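Local coordinates for protein bifunctional pinoresinol-lariciresinol reductase 1 (Thuja plicata, PDB 1QYD) that catalyses the NADPH-dependent, enantioselective reduction of pinoresinol to lariciresinol and of (-)-lariciresinol to (+)-secoisolariciresinol in lignan biosynthesis, at residues 3-8 with 27-32. Residues are numbered along the deposited sequence; the frame is centred on the assembly and turned at random.
Sequences KKSRVL and LGHPTY
His-29 packs its imidazole against three side chains of residues 3-8. His-29 CE1 meets CG of Lys-3, while its CD2 lies 3.6 Å from Ser-5 CB and 3.7 Å from Val-7 CG1. The Lys-3 chain, extended beyond CG, crosses the imidazole and brings CE in plane with the ring at its edge; its NZ forms a salt bridge with Asp-209, which also accepts a hydrogen bond from Ser-5 OG. A weak bond from His-29 ND1 to Leu-27 O (3.1 Å, 128° at the hydrogen) may limit the ring's rotation. An alanine at His-29 would probably leave a gap between Lys-3, Ser-5 and Val-7 and deprive Leu-27 O of this weak donor.

Val-7 pairs with Pro-30 and Tyr-32 through the backbone. Val-7 N donates to Pro-30 O at 3.1 Å, and Tyr-32 N to Val-7 O at 3.0 Å; Tyr-32 CB also sits 3.4 Å from Val-7 O. Val-7 CG2 touches Thr-31 OG1 on one sheet face; on the other, Leu-8 CD1 reaches Tyr-32 CB at 3.9 Å, the two side chains crossing at about a right angle. Gly-28, with phi 85°, is the C' residue of the Schellman motif ending helix 17-26. From there the chain enters strand 31-34, parallel to strand 7-10, completing the first beta-alpha-beta unit of the NADP(H)-binding Rossmann fold.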
ATOM      1  N   LYS A   3      36.575  -6.968  13.366  1.00 49.77           N
ATOM      2  CA  LYS A   3      36.435  -7.884  12.217  1.00 46.77           C
ATOM      3  C   LYS A   3      36.268  -7.438  10.764  1.00 41.58           C
ATOM      4  O   LYS A   3      35.828  -6.338  10.479  1.00 34.44           O
ATOM      5  CB  LYS A   3      35.286  -8.898  12.522  1.00 50.26           C
ATOM      6  CG  LYS A   3      33.987  -8.373  13.091  1.00 51.40           C
ATOM      7  CD  LYS A   3      33.093  -9.524  13.537  1.00 50.68           C
ATOM      8  CE  LYS A   3      31.748  -8.958  14.007  1.00 50.59           C
ATOM      9  NZ  LYS A   3      30.661  -9.901  13.783  1.00 47.75           N
ATOM     10  N   LYS A   4      36.663  -8.356   9.854  1.00 40.79           N
ATOM     11  CA  LYS A   4      36.584  -8.241   8.395  1.00 40.48           C
ATOM     12  C   LYS A   4      35.418  -9.020   7.757  1.00 39.47           C
ATOM     13  O   LYS A   4      35.479 -10.230   7.504  1.00 46.20           O
ATOM     14  CB  LYS A   4      37.878  -8.741   7.750  1.00 41.46           C
ATOM     15  CG  LYS A   4      39.161  -8.068   8.225  1.00 49.38           C
ATOM     16  CD  LYS A   4      40.342  -8.481   7.344  1.00 51.17           C
ATOM     17  CE  LYS A   4      40.288  -7.838   5.941  1.00 56.67           C
ATOM     18  NZ  LYS A   4      40.278  -6.377   5.981  1.00 57.31           N
ATOM     19  N   SER A   5      34.303  -8.343   7.509  1.00 32.04           N
ATOM     20  CA  SER A   5      33.156  -8.924   6.831  1.00 26.01           C
ATOM     21  C   SER A   5      32.726  -7.809   5.914  1.00 24.81           C
ATOM     22  O   SER A   5      33.061  -6.650   6.149  1.00 29.76           O
ATOM     23  CB  SER A   5      32.010  -9.229   7.763  1.00 26.28           C
ATOM     24  OG  SER A   5      32.527  -9.792   8.955  1.00 31.76           O
ATOM     25  N   ARG A   6      31.986  -8.095   4.854  1.00 20.80           N
ATOM     26  CA  ARG A   6      31.672  -7.032   3.941  1.00 16.48           C
ATOM     27  C   ARG A   6      30.203  -6.741   3.935  1.00 15.28           C
ATOM     28  O   ARG A   6      29.370  -7.567   3.557  1.00 10.92           O
ATOM     29  CB  ARG A   6      32.182  -7.433   2.575  1.00 25.47           C
ATOM     30  CG  ARG A   6      33.702  -7.364   2.532  1.00 29.97           C
ATOM     31  CD  ARG A   6      34.255  -7.710   1.174  1.00 36.38           C
ATOM     32  NE  ARG A   6      35.670  -7.395   1.116  1.00 44.93           N
ATOM     33  CZ  ARG A   6      36.400  -7.600   0.014  1.00 53.18           C
ATOM     34  NH1 ARG A   6      35.848  -8.121  -1.096  1.00 54.17           N
ATOM     35  NH2 ARG A   6      37.693  -7.239   0.012  1.00 52.89           N
ATOM     36  N   VAL A   7      29.888  -5.527   4.408  1.00 15.18           N
ATOM     37  CA  VAL A   7      28.477  -5.243   4.550  1.00 16.56           C
ATOM     38  C   VAL A   7      28.010  -4.213   3.573  1.00 15.52           C
ATOM     39  O   VAL A   7      28.702  -3.289   3.171  1.00 22.21           O
ATOM     40  CB  VAL A   7      28.115  -4.818   6.040  1.00 12.21           C
ATOM     41  CG1 VAL A   7      28.920  -5.696   7.019  1.00  7.44           C
ATOM     42  CG2 VAL A   7      28.398  -3.357   6.304  1.00 18.82           C
ATOM     43  N   LEU A   8      26.802  -4.483   3.133  1.00 17.18           N
ATOM     44  CA  LEU A   8      26.139  -3.613   2.198  1.00 15.47           C
ATOM     45  C   LEU A   8      24.918  -3.114   2.943  1.00 15.04           C
ATOM     46  O   LEU A   8      24.111  -3.936   3.384  1.00 14.06           O
ATOM     47  CB  LEU A   8      25.735  -4.403   0.960  1.00 10.28           C
ATOM     48  CG  LEU A   8      24.984  -3.697  -0.171  1.00 15.37           C
ATOM     49  CD1 LEU A   8      25.715  -2.446  -0.642  1.00 17.14           C
ATOM     50  CD2 LEU A   8      24.930  -4.620  -1.370  1.00 18.61           C
ATOM     51  N   LEU A  27      33.006  -0.828  14.162  1.00 26.68           N
ATOM     52  CA  LEU A  27      33.298  -2.169  14.661  1.00 22.68           C
ATOM     53  C   LEU A  27      34.095  -2.965  13.644  1.00 23.23           C
ATOM     54  O   LEU A  27      34.015  -4.192  13.618  1.00 24.08           O
ATOM     55  CB  LEU A  27      32.028  -2.951  14.969  1.00 19.28           C
ATOM     56  CG  LEU A  27      31.260  -2.558  16.189  1.00 17.03           C
ATOM     57  CD1 LEU A  27      29.966  -3.337  16.229  1.00  6.10           C
ATOM     58  CD2 LEU A  27      32.132  -2.783  17.412  1.00 14.86           C
ATOM     59  N   GLY A  28      34.845  -2.269  12.780  1.00 21.94           N
ATOM     60  CA  GLY A  28      35.769  -2.900  11.855  1.00 21.45           C
ATOM     61  C   GLY A  28      35.223  -3.400  10.524  1.00 23.55           C
ATOM     62  O   GLY A  28      36.034  -3.917   9.756  1.00 31.38           O
ATOM     63  N   HIS A  29      33.946  -3.293  10.142  1.00 18.70           N
ATOM     64  CA  HIS A  29      33.469  -3.763   8.850  1.00 15.78           C
ATOM     65  C   HIS A  29      33.752  -2.829   7.684  1.00 21.59           C
ATOM     66  O   HIS A  29      33.416  -1.645   7.767  1.00 23.54           O
ATOM     67  CB  HIS A  29      31.982  -4.007   8.946  1.00 11.96           C
ATOM     68  CG  HIS A  29      31.798  -5.080   9.981  1.00  2.58           C
ATOM     69  ND1 HIS A  29      32.226  -5.013  11.215  1.00  9.16           N
ATOM     70  CD2 HIS A  29      31.245  -6.305   9.787  1.00  8.69           C
ATOM     71  CE1 HIS A  29      31.956  -6.168  11.767  1.00  8.79           C
ATOM     72  NE2 HIS A  29      31.367  -6.951  10.910  1.00 10.14           N
ATOM     73  N   PRO A  30      34.402  -3.289   6.593  1.00 27.18           N
ATOM     74  CA  PRO A  30      34.363  -2.623   5.285  1.00 30.34           C
ATOM     75  C   PRO A  30      32.915  -2.464   4.831  1.00 29.43           C
ATOM     76  O   PRO A  30      32.210  -3.423   4.499  1.00 30.03           O
ATOM     77  CB  PRO A  30      35.224  -3.501   4.347  1.00 27.85           C
ATOM     78  CG  PRO A  30      35.534  -4.750   5.155  1.00 27.18           C
ATOM     79  CD  PRO A  30      35.501  -4.262   6.603  1.00 28.66           C
ATOM     80  N   THR A  31      32.495  -1.193   4.917  1.00 26.56           N
ATOM     81  CA  THR A  31      31.124  -0.843   4.635  1.00 20.16           C
ATOM     82  C   THR A  31      30.939  -0.074   3.363  1.00 14.74           C
ATOM     83  O   THR A  31      31.685   0.831   3.025  1.00 16.96           O
ATOM     84  CB  THR A  31      30.589  -0.077   5.829  1.00 20.21           C
ATOM     85  OG1 THR A  31      30.684  -1.010   6.884  1.00 21.13           O
ATOM     86  CG2 THR A  31      29.152   0.351   5.747  1.00 20.26           C
ATOM     87  N   TYR A  32      29.914  -0.588   2.701  1.00 11.14           N
ATOM     88  CA  TYR A  32      29.378  -0.174   1.434  1.00  9.57           C
ATOM     89  C   TYR A  32      27.964   0.300   1.706  1.00  7.92           C
ATOM     90  O   TYR A  32      27.211  -0.368   2.411  1.00  7.84           O
ATOM     91  CB  TYR A  32      29.252  -1.324   0.453  1.00 12.59           C
ATOM     92  CG  TYR A  32      30.482  -2.046  -0.065  1.00 19.49           C
ATOM     93  CD1 TYR A  32      31.399  -2.700   0.769  1.00 23.98           C
ATOM     94  CD2 TYR A  32      30.640  -2.101  -1.442  1.00 19.43           C
ATOM     95  CE1 TYR A  32      32.471  -3.421   0.211  1.00 30.78           C
ATOM     96  CE2 TYR A  32      31.694  -2.808  -2.015  1.00 30.33           C
ATOM     97  CZ  TYR A  32      32.614  -3.475  -1.193  1.00 35.59           C
ATOM     98  OH  TYR A  32      33.638  -4.202  -1.809  1.00 22.66           O
TER